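Local structure of mitotic checkpoint control protein kinase BUB1 (Drosophila melanogaster, 6JKK) at residues L247-L252 against T306-Q311; F295-N300 against Q311-Q316; V158-S163 against Y285-M290; L167-H172 against L203-F208. The protein probably acts as an ATP-binding protein kinase of the mitotic checkpoint at kinetochores, a role for which this chain supplies the C-terminal kinase domain. One frame throughout, in Å; residues are numbered along the deposited sequence.

How the interactions relate
All four contacts pack the helical C-lobe of the kinase domain. Interactions 1 and 2 are neighbours, with centres about 8 Å apart. Both use helix 310-322, and Leu310 CD2 lies 3.6 Å from Leu298 CD2. Interaction 3 uses the start of helix 288-299, with its centre about 12 Å from that of interaction 2. Interaction 4 lies nearest the nucleotide site: the side chain of Leu205 is about 11 Å from that of Lys85, a predicted ATP-binding residue. Gln311 ties helix 310-322 to helix 156-175. Its NE2 probably bonds to Asp171 OD2 at 2.8 Å and to Asp168 OD1 at 3.0 Å, linking interactions 1 and 2 to interaction 4.

Interaction 1: L247-L252 against T306-Q311; sequences LDLYGL and TMPNLQ
Helix F of the kinase C-lobe, 246-261, meets the loop that leads into helix 310-322 through Leu249. The contact is apolar, and no hydrogen bond crosses it. The two methyls of Leu249 divide the work. CD1 points at the CG-CD side of the proline ring, 3.8 Å from Pro308 CG and nearly as close to Pro308 CD. The same methyl lies 4.2 Å from Met307 SD. Met307 bends at chi2 and chi3, and it is the sulfur that faces the leucine. The other methyl, Leu249 CD2, sits in the fork of the second leucine, 4.0 Å from both Leu310 CD1 and Leu310 CD2. The loop ends at Asn309, the N-cap of helix 310-322. Asn309 OD1 accepts a weak, bent bond from Gln311 N (2.9 Å, 118°) and a second bond from Gln312 N. Next to Leu249, Asp248 accepts from the backbone N of His180 and of Ala181, the familiar bonding of the helix F aspartate to the catalytic loop in kinases. Around the contact, helix 288-299 brings Leu298 against both Leu249 and Leu310. Helix 156-175 adds His174 against Leu249 and Asp171 against Leu310.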
loop_
_atom_site.group_PDB
_atom_site.type_symbol
_atom_site.label_atom_id
_atom_site.label_comp_id
_atom_site.label_asym_id
_atom_site.label_seq_id
_atom_site.Cartn_x
_atom_site.Cartn_y
_atom_site.Cartn_z
ATOM N N LEU A 247 -5.249 8.343 8.580
ATOM C CA LEU A 247 -4.170 8.624 7.627
ATOM C C LEU A 247 -4.218 7.672 6.434
ATOM O O LEU A 247 -4.012 8.082 5.286
ATOM C CB LEU A 247 -2.799 8.545 8.319
ATOM C CG LEU A 247 -1.581 8.925 7.472
ATOM C CD1 LEU A 247 -1.697 10.372 7.000
ATOM C CD2 LEU A 247 -0.278 8.718 8.223
ATOM N N ASP A 248 -4.484 6.399 6.716
ATOM C CA ASP A 248 -4.609 5.393 5.668
ATOM C C ASP A 248 -5.888 5.588 4.864
ATOM O O ASP A 248 -5.896 5.413 3.647
ATOM C CB ASP A 248 -4.603 3.994 6.282
ATOM C CG ASP A 248 -3.213 3.461 6.492
ATOM O OD1 ASP A 248 -2.245 4.186 6.170
ATOM O OD2 ASP A 248 -3.092 2.318 6.980
ATOM N N LEU A 249 -6.966 5.951 5.554
ATOM C CA LEU A 249 -8.270 6.101 4.910
ATOM C C LEU A 249 -8.234 7.308 3.970
ATOM O O LEU A 249 -8.869 7.314 2.915
ATOM C CB LEU A 249 -9.381 6.216 5.960
ATOM C CG LEU A 249 -9.450 5.034 6.935
ATOM C CD1 LEU A 249 -10.647 5.127 7.856
ATOM C CD2 LEU A 249 -9.468 3.705 6.189
ATOM N N TYR A 250 -7.454 8.312 4.346
ATOM C CA TYR A 250 -7.191 9.445 3.460
ATOM C C TYR A 250 -6.425 8.963 2.232
ATOM O O TYR A 250 -6.778 9.307 1.101
ATOM C CB TYR A 250 -6.398 10.522 4.205
ATOM C CG TYR A 250 -5.996 11.711 3.356
ATOM C CD1 TYR A 250 -6.854 12.787 3.185
ATOM C CD2 TYR A 250 -4.753 11.757 2.739
ATOM C CE1 TYR A 250 -6.488 13.875 2.414
ATOM C CE2 TYR A 250 -4.377 12.832 1.970
ATOM C CZ TYR A 250 -5.248 13.889 1.809
ATOM O OH TYR A 250 -4.870 14.962 1.042
ATOM N N GLY A 251 -5.390 8.153 2.454
ATOM C CA GLY A 251 -4.599 7.607 1.360
ATOM C C GLY A 251 -5.430 6.780 0.399
ATOM O O GLY A 251 -5.255 6.856 -0.831
ATOM N N LEU A 252 -6.345 5.994 0.969
ATOM C CA LEU A 252 -7.276 5.174 0.198
ATOM C C LEU A 252 -8.083 6.011 -0.789
ATOM O O LEU A 252 -8.189 5.664 -1.967
ATOM C CB LEU A 252 -8.242 4.450 1.139
ATOM C CG LEU A 252 -8.215 2.925 1.196
ATOM C CD1 LEU A 252 -9.395 2.408 2.008
ATOM C CD2 LEU A 252 -8.218 2.318 -0.199
ATOM N N THR A 306 -13.396 5.729 17.014
ATOM C CA THR A 306 -14.153 4.863 16.113
ATOM C C THR A 306 -13.910 5.220 14.647
ATOM O O THR A 306 -14.092 6.369 14.240
ATOM C CB THR A 306 -15.669 4.939 16.403
ATOM O OG1 THR A 306 -16.160 6.238 16.053
ATOM C CG2 THR A 306 -15.948 4.687 17.869
ATOM N N MET A 307 -13.492 4.233 13.861
ATOM C CA MET A 307 -13.318 4.420 12.424
ATOM C C MET A 307 -14.605 4.039 11.694
ATOM O O MET A 307 -15.418 3.288 12.228
ATOM C CB MET A 307 -12.152 3.569 11.916
ATOM C CG MET A 307 -10.794 3.992 12.462
ATOM S SD MET A 307 -10.371 5.675 11.970
ATOM C CE MET A 307 -10.345 6.473 13.573
ATOM N N PRO A 308 -14.809 4.573 10.479
ATOM C CA PRO A 308 -15.965 4.149 9.683
ATOM C C PRO A 308 -15.919 2.664 9.338
ATOM O O PRO A 308 -14.834 2.084 9.249
ATOM C CB PRO A 308 -15.824 4.973 8.397
ATOM C CG PRO A 308 -14.393 5.417 8.361
ATOM C CD PRO A 308 -14.032 5.623 9.801
ATOM N N ASN A 309 -17.089 2.061 9.144
ATOM C CA ASN A 309 -17.179 0.653 8.756
ATOM C C ASN A 309 -16.788 0.474 7.286
ATOM O O ASN A 309 -17.569 0.795 6.387
ATOM C CB ASN A 309 -18.603 0.129 9.015
ATOM C CG ASN A 309 -18.727 -1.384 8.842
ATOM O OD1 ASN A 309 -18.090 -1.980 7.980
ATOM N ND2 ASN A 309 -19.565 -2.005 9.664
ATOM N N LEU A 310 -15.586 -0.046 7.046
ATOM C CA LEU A 310 -15.089 -0.235 5.684
ATOM C C LEU A 310 -15.868 -1.321 4.928
ATOM O O LEU A 310 -15.971 -1.278 3.698
ATOM C CB LEU A 310 -13.589 -0.562 5.693
ATOM C CG LEU A 310 -12.649 0.443 6.364
ATOM C CD1 LEU A 310 -11.185 0.111 6.088
ATOM C CD2 LEU A 310 -12.956 1.860 5.904
ATOM N N GLN A 311 -16.412 -2.291 5.658
ATOM C CA GLN A 311 -17.197 -3.349 5.029
ATOM C C GLN A 311 -18.515 -2.824 4.474
ATOM O O GLN A 311 -18.969 -3.289 3.429
ATOM C CB GLN A 311 -17.443 -4.514 5.997
ATOM C CG GLN A 311 -16.173 -5.325 6.292
ATOM C CD GLN A 311 -15.464 -5.820 5.031
ATOM O OE1 GLN A 311 -16.105 -6.275 4.079
ATOM N NE2 GLN A 311 -14.132 -5.744 5.027
#

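Interaction 2: F295-N300 against Q311-Q316; sequences FRTLLN and QQLRTQ
Leu298 and Leu313 pack two C-lobe helices of the kinase fold, 288-299 and 310-322, against each other. The side chains slide past one another in opposite directions. A single methyl does most of the touching: Leu313 CD1 lies over the branch point of its partner, 3.7 Å from both Leu298 CG and Leu298 CD2 and slightly farther from Leu298 CD1. With CG of Leu298 anti to its carbonyl carbon (chi1 -70°), the branch reaches the neighbouring helix although CB does not point there. Thr297 CG2 flanks the same methyl more loosely, 4.4 Å from Leu313 CD1. Beside this apolar patch a water joins the helices. It donates to Thr297 OG1 at 3.0 Å and accepts from Gln316 NE2 at 3.1 Å. Asn293 supports both ends of the bridge, bonding to Thr297 OG1 through its backbone O and to Gln316 OE1 through its ND2. Farther out, Leu167 of helix 156-175 touches Leu313 and Arg314. The guanidinium of Arg314 also bonds to Cys164 O and Asn199 OD1. At its edge, Arg314 NH1 donates to a lone pair of Gln311 OE1, 3.0 Å away and 9° out of the guanidinium plane.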
loop_
_atom_site.group_PDB
_atom_site.type_symbol
_atom_site.label_atom_id
_atom_site.label_comp_id
_atom_site.label_asym_id
_atom_site.label_seq_id
_atom_site.Cartn_x
_atom_site.Cartn_y
_atom_site.Cartn_z
ATOM N N PHE A 295 -16.279 8.845 -0.413
ATOM C CA PHE A 295 -15.292 9.898 -0.192
ATOM C C PHE A 295 -15.567 10.639 1.118
ATOM O O PHE A 295 -14.651 10.872 1.912
ATOM C CB PHE A 295 -15.278 10.888 -1.365
ATOM C CG PHE A 295 -14.833 10.287 -2.679
ATOM C CD1 PHE A 295 -14.284 9.011 -2.737
ATOM C CD2 PHE A 295 -14.965 11.016 -3.858
ATOM C CE1 PHE A 295 -13.876 8.466 -3.949
ATOM C CE2 PHE A 295 -14.563 10.482 -5.072
ATOM C CZ PHE A 295 -14.016 9.206 -5.117
ATOM N N ARG A 296 -16.828 10.995 1.349
ATOM C CA ARG A 296 -17.194 11.753 2.545
ATOM C C ARG A 296 -16.942 10.956 3.821
ATOM O O ARG A 296 -16.445 11.492 4.816
ATOM C CB ARG A 296 -18.655 12.201 2.485
ATOM C CG ARG A 296 -19.039 13.177 3.589
ATOM C CD ARG A 296 -20.504 13.600 3.512
ATOM N NE ARG A 296 -21.133 13.277 2.234
ATOM C CZ ARG A 296 -21.916 12.219 2.033
ATOM N NH1 ARG A 296 -22.166 11.374 3.025
ATOM N NH2 ARG A 296 -22.447 12.001 0.840
ATOM N N THR A 297 -17.280 9.671 3.780
ATOM C CA THR A 297 -17.144 8.799 4.941
ATOM C C THR A 297 -15.679 8.576 5.299
ATOM O O THR A 297 -15.305 8.553 6.478
ATOM C CB THR A 297 -17.817 7.448 4.677
ATOM O OG1 THR A 297 -19.211 7.658 4.426
ATOM C CG2 THR A 297 -17.661 6.519 5.863
ATOM N N LEU A 298 -14.847 8.408 4.278
ATOM C CA LEU A 298 -13.438 8.110 4.508
ATOM C C LEU A 298 -12.620 9.359 4.836
ATOM O O LEU A 298 -11.578 9.262 5.483
ATOM C CB LEU A 298 -12.839 7.375 3.307
ATOM C CG LEU A 298 -13.289 5.935 3.044
ATOM C CD1 LEU A 298 -12.818 5.454 1.673
ATOM C CD2 LEU A 298 -12.770 5.011 4.126
ATOM N N LEU A 299 -13.090 10.524 4.392
ATOM C CA LEU A 299 -12.369 11.776 4.632
ATOM C C LEU A 299 -12.791 12.486 5.914
ATOM O O LEU A 299 -12.018 13.257 6.491
ATOM C CB LEU A 299 -12.554 12.739 3.457
ATOM C CG LEU A 299 -11.813 12.426 2.161
ATOM C CD1 LEU A 299 -12.170 13.431 1.085
ATOM C CD2 LEU A 299 -10.322 12.437 2.416
ATOM N N ASN A 300 -14.021 12.248 6.350
ATOM C CA ASN A 300 -14.564 13.004 7.467
ATOM C C ASN A 300 -14.926 12.100 8.629
ATOM O O ASN A 300 -16.052 11.605 8.715
ATOM C CB ASN A 300 -15.773 13.817 7.011
ATOM C CG ASN A 300 -15.424 14.804 5.909
ATOM O OD1 ASN A 300 -15.097 15.960 6.179
ATOM N ND2 ASN A 300 -15.493 14.352 4.663
ATOM N N GLN A 311 -16.412 -2.291 5.658
ATOM C CA GLN A 311 -17.197 -3.349 5.029
ATOM C C GLN A 311 -18.515 -2.824 4.474
ATOM O O GLN A 311 -18.969 -3.289 3.429
ATOM C CB GLN A 311 -17.443 -4.514 5.997
ATOM C CG GLN A 311 -16.173 -5.325 6.292
ATOM C CD GLN A 311 -15.464 -5.820 5.031
ATOM O OE1 GLN A 311 -16.105 -6.275 4.079
ATOM N NE2 GLN A 311 -14.132 -5.744 5.027
ATOM N N GLN A 312 -19.122 -1.860 5.163
ATOM C CA GLN A 312 -20.351 -1.226 4.659
ATOM C C GLN A 312 -20.069 -0.510 3.336
ATOM O O GLN A 312 -20.906 -0.485 2.429
ATOM C CB GLN A 312 -20.909 -0.236 5.684
ATOM C CG GLN A 312 -21.948 0.744 5.125
ATOM C CD GLN A 312 -23.212 0.057 4.637
ATOM O OE1 GLN A 312 -23.588 -1.004 5.134
ATOM N NE2 GLN A 312 -23.875 0.663 3.655
ATOM N N LEU A 313 -18.879 0.065 3.221
ATOM C CA LEU A 313 -18.487 0.711 1.974
ATOM C C LEU A 313 -18.312 -0.328 0.866
ATOM O O LEU A 313 -18.697 -0.093 -0.285
ATOM C CB LEU A 313 -17.211 1.533 2.160
ATOM C CG LEU A 313 -17.345 2.736 3.090
ATOM C CD1 LEU A 313 -16.038 3.514 3.167
ATOM C CD2 LEU A 313 -18.482 3.638 2.641
ATOM N N ARG A 314 -17.747 -1.482 1.217
ATOM C CA ARG A 314 -17.594 -2.563 0.248
ATOM C C ARG A 314 -18.975 -3.026 -0.206
ATOM O O ARG A 314 -19.186 -3.272 -1.389
ATOM C CB ARG A 314 -16.796 -3.734 0.835
ATOM C CG ARG A 314 -15.317 -3.448 1.047
ATOM C CD ARG A 314 -14.546 -4.713 1.440
ATOM N NE ARG A 314 -14.438 -5.664 0.331
ATOM C CZ ARG A 314 -15.025 -6.858 0.293
ATOM N NH1 ARG A 314 -15.751 -7.288 1.318
ATOM N NH2 ARG A 314 -14.862 -7.645 -0.768
ATOM N N THR A 315 -19.918 -3.102 0.726
ATOM C CA THR A 315 -21.296 -3.468 0.389
ATOM C C THR A 315 -21.901 -2.495 -0.622
ATOM O O THR A 315 -22.583 -2.910 -1.568
ATOM C CB THR A 315 -22.171 -3.558 1.646
ATOM O OG1 THR A 315 -21.689 -4.630 2.471
ATOM C CG2 THR A 315 -23.640 -3.827 1.280
ATOM N N GLN A 316 -21.637 -1.204 -0.437
ATOM C CA GLN A 316 -22.170 -0.203 -1.352
ATOM C C GLN A 316 -21.645 -0.430 -2.764
ATOM O O GLN A 316 -22.409 -0.370 -3.734
ATOM C CB GLN A 316 -21.843 1.213 -0.865
ATOM C CG GLN A 316 -22.565 1.606 0.430
ATOM C CD GLN A 316 -22.516 3.099 0.685
ATOM O OE1 GLN A 316 -22.833 3.901 -0.198
ATOM N NE2 GLN A 316 -22.114 3.483 1.893
HETATM O O HOH W 1 -21.560 6.265 3.257
#

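Interaction 3: V158-S163 against Y285-M290; sequences VVMHLS and YFQRTM
The flat carboxamide of Gln287 turns away from Met160, and the aliphatic part of the chain makes the contact. Gln287 CG lies 3.7 Å from Met160 CE, and the two side chains cross at about a right angle. The bend at chi2 of Gln287 (-58°) takes the amide away from helix 156-175. The extended chain of Met160 carries its methyl across to the other segment. There it also meets Met290. The methyl Met290 CE lies 3.9 Å from both Met160 SD and Met160 CE. Gln287 is the N-cap residue of helix 288-299 and the centre of an inverse gamma turn. Its backbone N donates to Glu156 OE2, a polar tie to the start of helix 156-175. The contact thus joins two C-lobe helices near their N-terminal ends. Helix 310-322 covers both methionines with Leu317 and Ala320. Trp291 of helix 288-299 touches Met160, while helix 246-261 packs on Val159 and Phe286.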
loop_
_atom_site.group_PDB
_atom_site.type_symbol
_atom_site.label_atom_id
_atom_site.label_comp_id
_atom_site.label_asym_id
_atom_site.label_seq_id
_atom_site.Cartn_x
_atom_site.Cartn_y
_atom_site.Cartn_z
ATOM N N VAL A 158 -14.633 -0.938 -13.203
ATOM C CA VAL A 158 -13.333 -1.530 -12.870
ATOM C C VAL A 158 -12.767 -0.856 -11.617
ATOM O O VAL A 158 -12.221 -1.526 -10.733
ATOM C CB VAL A 158 -12.335 -1.444 -14.048
ATOM C CG1 VAL A 158 -10.954 -1.895 -13.612
ATOM C CG2 VAL A 158 -12.808 -2.308 -15.198
ATOM N N VAL A 159 -12.924 0.464 -11.520
ATOM C CA VAL A 159 -12.450 1.175 -10.329
ATOM C C VAL A 159 -13.228 0.733 -9.080
ATOM O O VAL A 159 -12.639 0.560 -8.008
ATOM C CB VAL A 159 -12.490 2.714 -10.498
ATOM C CG1 VAL A 159 -11.998 3.411 -9.230
ATOM C CG2 VAL A 159 -11.635 3.152 -11.701
ATOM N N MET A 160 -14.537 0.531 -9.214
ATOM C CA MET A 160 -15.326 0.041 -8.082
ATOM C C MET A 160 -14.800 -1.304 -7.597
ATOM O O MET A 160 -14.715 -1.553 -6.386
ATOM C CB MET A 160 -16.793 -0.128 -8.462
ATOM C CG MET A 160 -17.488 1.129 -8.873
ATOM S SD MET A 160 -19.215 0.718 -9.111
ATOM C CE MET A 160 -19.690 2.113 -10.128
ATOM N N HIS A 161 -14.458 -2.176 -8.544
ATOM C CA HIS A 161 -13.961 -3.517 -8.210
ATOM C C HIS A 161 -12.632 -3.436 -7.464
ATOM O O HIS A 161 -12.432 -4.110 -6.438
ATOM C CB HIS A 161 -13.805 -4.350 -9.487
ATOM C CG HIS A 161 -13.735 -5.831 -9.250
ATOM N ND1 HIS A 161 -12.656 -6.438 -8.646
ATOM C CD2 HIS A 161 -14.601 -6.825 -9.561
ATOM C CE1 HIS A 161 -12.864 -7.742 -8.582
ATOM N NE2 HIS A 161 -14.035 -8.002 -9.135
ATOM N N LEU A 162 -11.723 -2.612 -7.983
ATOM C CA LEU A 162 -10.422 -2.406 -7.361
ATOM C C LEU A 162 -10.545 -1.705 -6.006
ATOM O O LEU A 162 -9.803 -2.010 -5.083
ATOM C CB LEU A 162 -9.504 -1.599 -8.287
ATOM C CG LEU A 162 -9.048 -2.265 -9.584
ATOM C CD1 LEU A 162 -8.190 -1.313 -10.415
ATOM C CD2 LEU A 162 -8.277 -3.544 -9.274
ATOM N N SER A 163 -11.481 -0.768 -5.890
ATOM C CA SER A 163 -11.716 -0.072 -4.626
ATOM C C SER A 163 -12.233 -1.017 -3.543
ATOM O O SER A 163 -11.871 -0.903 -2.367
ATOM C CB SER A 163 -12.711 1.069 -4.831
ATOM O OG SER A 163 -12.179 2.039 -5.707
ATOM N N TYR A 285 -23.441 11.289 -14.039
ATOM C CA TYR A 285 -23.720 9.998 -14.654
ATOM C C TYR A 285 -22.936 8.846 -14.024
ATOM O O TYR A 285 -23.259 7.674 -14.251
ATOM C CB TYR A 285 -23.521 10.054 -16.165
ATOM C CG TYR A 285 -22.229 10.675 -16.617
ATOM C CD1 TYR A 285 -22.159 12.027 -16.929
ATOM C CD2 TYR A 285 -21.087 9.906 -16.760
ATOM C CE1 TYR A 285 -20.984 12.596 -17.355
ATOM C CE2 TYR A 285 -19.907 10.463 -17.185
ATOM C CZ TYR A 285 -19.863 11.809 -17.482
ATOM O OH TYR A 285 -18.683 12.368 -17.904
ATOM N N PHE A 286 -21.921 9.173 -13.224
ATOM C CA PHE A 286 -21.285 8.165 -12.383
ATOM C C PHE A 286 -22.280 7.760 -11.313
ATOM O O PHE A 286 -23.361 8.338 -11.207
ATOM C CB PHE A 286 -20.030 8.706 -11.684
ATOM C CG PHE A 286 -18.773 8.601 -12.500
ATOM C CD1 PHE A 286 -17.530 8.579 -11.876
ATOM C CD2 PHE A 286 -18.831 8.557 -13.887
ATOM C CE1 PHE A 286 -16.358 8.499 -12.625
ATOM C CE2 PHE A 286 -17.672 8.477 -14.645
ATOM C CZ PHE A 286 -16.432 8.450 -14.015
ATOM N N GLN A 287 -21.916 6.772 -10.506
ATOM C CA GLN A 287 -22.723 6.452 -9.344
ATOM C C GLN A 287 -22.389 7.498 -8.282
ATOM O O GLN A 287 -21.731 7.216 -7.280
ATOM C CB GLN A 287 -22.472 5.015 -8.886
ATOM C CG GLN A 287 -22.863 3.987 -9.959
ATOM C CD GLN A 287 -24.324 4.108 -10.369
ATOM O OE1 GLN A 287 -25.212 4.057 -9.523
ATOM N NE2 GLN A 287 -24.578 4.286 -11.667
ATOM N N ARG A 288 -22.869 8.715 -8.540
ATOM C CA ARG A 288 -22.484 9.930 -7.822
ATOM C C ARG A 288 -22.702 9.838 -6.321
ATOM O O ARG A 288 -21.779 10.062 -5.538
ATOM C CB ARG A 288 -23.280 11.118 -8.371
ATOM C CG ARG A 288 -22.434 12.264 -8.865
ATOM C CD ARG A 288 -22.736 13.545 -8.101
ATOM N NE ARG A 288 -24.168 13.830 -8.031
ATOM C CZ ARG A 288 -24.802 14.693 -8.818
ATOM N NH1 ARG A 288 -24.133 15.369 -9.745
ATOM N NH2 ARG A 288 -26.106 14.889 -8.677
ATOM N N THR A 289 -23.934 9.524 -5.933
ATOM C CA THR A 289 -24.292 9.386 -4.525
ATOM C C THR A 289 -23.386 8.372 -3.827
ATOM O O THR A 289 -22.942 8.598 -2.700
ATOM C CB THR A 289 -25.777 8.989 -4.363
ATOM O OG1 THR A 289 -26.601 9.980 -4.990
ATOM C CG2 THR A 289 -26.153 8.894 -2.893
ATOM N N MET A 290 -23.091 7.267 -4.505
ATOM C CA MET A 290 -22.240 6.237 -3.921
ATOM C C MET A 290 -20.816 6.733 -3.698
ATOM O O MET A 290 -20.269 6.598 -2.595
ATOM C CB MET A 290 -22.214 4.980 -4.791
ATOM C CG MET A 290 -21.266 3.915 -4.260
ATOM S SD MET A 290 -20.877 2.652 -5.483
ATOM C CE MET A 290 -19.746 3.560 -6.540
#

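Interaction 4: L167-H172 against L203-F208; sequences LDIVDH and LQLIDF
Ile169 lies against Leu203 and Leu205 with two different branches. Its CD1 comes over the start of the strand, 3.9 Å from Leu203 CB and 3.8 Å from Leu203 O; the two side chains cross at about a right angle. The other branch, Ile169 CG2, is 4.1 Å from Leu205 CB. At chi1 -67° CG1 stands anti to the carbonyl carbon and carries CD1 to Leu203, while CG2, anti to the backbone N, faces Leu205. Both leucines point toward helix 156-175, while Gln204 between them points away. Strand 203-205 pairs antiparallel with strand 188-190 and runs into the DFG motif of the kinase fold, begun by Asp207 and Phe208. Asp207 OD2 forms a salt bridge with Lys85, the predicted ATP-binding lysine. Phe188 of the partner strand touches both Ile169 and Leu205. On the helix, Asp168 O takes two bonds from opposite faces of its carbonyl plane. One is from His172 N; the other is from His172 ND1, at 2.9 Å and 163°, with Asp168 O in the plane of the imidazole.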
loop_
_atom_site.group_PDB
_atom_site.type_symbol
_atom_site.label_atom_id
_atom_site.label_comp_id
_atom_site.label_asym_id
_atom_site.label_seq_id
_atom_site.Cartn_x
_atom_site.Cartn_y
_atom_site.Cartn_z
ATOM N N LEU A 167 -10.254 -1.694 -0.075
ATOM C CA LEU A 167 -10.942 -1.548 1.203
ATOM C C LEU A 167 -10.775 -2.807 2.045
ATOM O O LEU A 167 -10.588 -2.728 3.261
ATOM C CB LEU A 167 -12.429 -1.265 0.979
ATOM C CG LEU A 167 -12.785 0.189 0.699
ATOM C CD1 LEU A 167 -14.126 0.278 -0.016
ATOM C CD2 LEU A 167 -12.798 0.973 1.998
ATOM N N ASP A 168 -10.851 -3.970 1.405
ATOM C CA ASP A 168 -10.737 -5.235 2.137
ATOM C C ASP A 168 -9.323 -5.377 2.696
ATOM O O ASP A 168 -9.131 -5.802 3.835
ATOM C CB ASP A 168 -11.061 -6.416 1.213
ATOM C CG ASP A 168 -11.903 -7.489 1.889
ATOM O OD1 ASP A 168 -12.474 -7.230 2.976
ATOM O OD2 ASP A 168 -12.017 -8.591 1.306
ATOM N N ILE A 169 -8.332 -5.001 1.894
ATOM C CA ILE A 169 -6.934 -5.126 2.310
ATOM C C ILE A 169 -6.611 -4.207 3.492
ATOM O O ILE A 169 -5.955 -4.618 4.453
ATOM C CB ILE A 169 -5.980 -4.845 1.123
ATOM C CG1 ILE A 169 -6.113 -5.953 0.071
ATOM C CG2 ILE A 169 -4.539 -4.741 1.595
ATOM C CD1 ILE A 169 -5.455 -5.625 -1.277
ATOM N N VAL A 170 -7.088 -2.967 3.424
ATOM C CA VAL A 170 -6.859 -1.997 4.494
ATOM C C VAL A 170 -7.619 -2.384 5.764
ATOM O O VAL A 170 -7.089 -2.271 6.876
ATOM C CB VAL A 170 -7.249 -0.576 4.023
ATOM C CG1 VAL A 170 -7.174 0.430 5.162
ATOM C CG2 VAL A 170 -6.340 -0.154 2.891
ATOM N N ASP A 171 -8.862 -2.839 5.600
ATOM C CA ASP A 171 -9.664 -3.287 6.735
ATOM C C ASP A 171 -8.936 -4.384 7.518
ATOM O O ASP A 171 -8.821 -4.319 8.745
ATOM C CB ASP A 171 -11.030 -3.784 6.250
ATOM C CG ASP A 171 -12.074 -3.833 7.359
ATOM O OD1 ASP A 171 -12.085 -2.933 8.229
ATOM O OD2 ASP A 171 -12.897 -4.773 7.353
ATOM N N HIS A 172 -8.424 -5.386 6.810
ATOM C CA HIS A 172 -7.708 -6.469 7.479
ATOM C C HIS A 172 -6.389 -5.993 8.077
ATOM O O HIS A 172 -5.956 -6.503 9.110
ATOM C CB HIS A 172 -7.465 -7.642 6.525
ATOM C CG HIS A 172 -8.669 -8.507 6.314
ATOM N ND1 HIS A 172 -9.656 -8.202 5.399
ATOM C CD2 HIS A 172 -9.050 -9.665 6.903
ATOM C CE1 HIS A 172 -10.592 -9.133 5.434
ATOM N NE2 HIS A 172 -10.246 -10.036 6.336
ATOM N N LEU A 203 -4.768 -7.617 -5.888
ATOM C CA LEU A 203 -3.870 -6.547 -5.453
ATOM C C LEU A 203 -2.989 -6.947 -4.270
ATOM O O LEU A 203 -3.344 -7.825 -3.484
ATOM C CB LEU A 203 -4.685 -5.321 -5.045
ATOM C CG LEU A 203 -4.870 -4.121 -5.971
ATOM C CD1 LEU A 203 -4.629 -4.443 -7.439
ATOM C CD2 LEU A 203 -6.251 -3.527 -5.755
ATOM N N GLN A 204 -1.850 -6.274 -4.133
ATOM C CA GLN A 204 -0.966 -6.481 -2.984
ATOM C C GLN A 204 -0.436 -5.139 -2.497
ATOM O O GLN A 204 0.060 -4.333 -3.289
ATOM C CB GLN A 204 0.199 -7.399 -3.360
ATOM C CG GLN A 204 1.149 -7.729 -2.206
ATOM C CD GLN A 204 2.269 -8.661 -2.629
ATOM O OE1 GLN A 204 3.361 -8.217 -2.986
ATOM N NE2 GLN A 204 2.000 -9.961 -2.595
ATOM N N LEU A 205 -0.555 -4.901 -1.193
ATOM C CA LEU A 205 -0.026 -3.688 -0.570
ATOM C C LEU A 205 1.451 -3.896 -0.240
ATOM O O LEU A 205 1.820 -4.921 0.343
ATOM C CB LEU A 205 -0.806 -3.386 0.712
ATOM C CG LEU A 205 -0.435 -2.120 1.486
ATOM C CD1 LEU A 205 -0.727 -0.892 0.648
ATOM C CD2 LEU A 205 -1.195 -2.060 2.808
ATOM N N ILE A 206 2.290 -2.930 -0.611
ATOM C CA ILE A 206 3.740 -3.047 -0.436
ATOM C C ILE A 206 4.329 -1.816 0.252
ATOM O O ILE A 206 3.643 -0.800 0.429
ATOM C CB ILE A 206 4.443 -3.203 -1.802
ATOM C CG1 ILE A 206 4.318 -1.904 -2.610
ATOM C CG2 ILE A 206 3.851 -4.377 -2.592
ATOM C CD1 ILE A 206 5.156 -1.846 -3.907
ATOM N N ASP A 207 5.609 -1.913 0.617
ATOM C CA ASP A 207 6.389 -0.780 1.114
ATOM C C ASP A 207 5.942 -0.302 2.493
ATOM O O ASP A 207 5.370 0.778 2.638
ATOM C CB ASP A 207 6.401 0.377 0.101
ATOM C CG ASP A 207 7.482 0.218 -0.958
ATOM O OD1 ASP A 207 7.298 0.745 -2.082
ATOM O OD2 ASP A 207 8.520 -0.418 -0.672
ATOM N N PHE A 208 6.242 -1.114 3.498
ATOM C CA PHE A 208 5.879 -0.828 4.881
ATOM C C PHE A 208 6.993 -0.100 5.622
ATOM O O PHE A 208 7.123 -0.223 6.841
ATOM C CB PHE A 208 5.517 -2.132 5.591
ATOM C CG PHE A 208 4.355 -2.843 4.962
ATOM C CD1 PHE A 208 3.053 -2.429 5.224
ATOM C CD2 PHE A 208 4.561 -3.908 4.093
ATOM C CE1 PHE A 208 1.971 -3.071 4.633
ATOM C CE2 PHE A 208 3.487 -4.560 3.500
ATOM C CZ PHE A 208 2.192 -4.140 3.770
#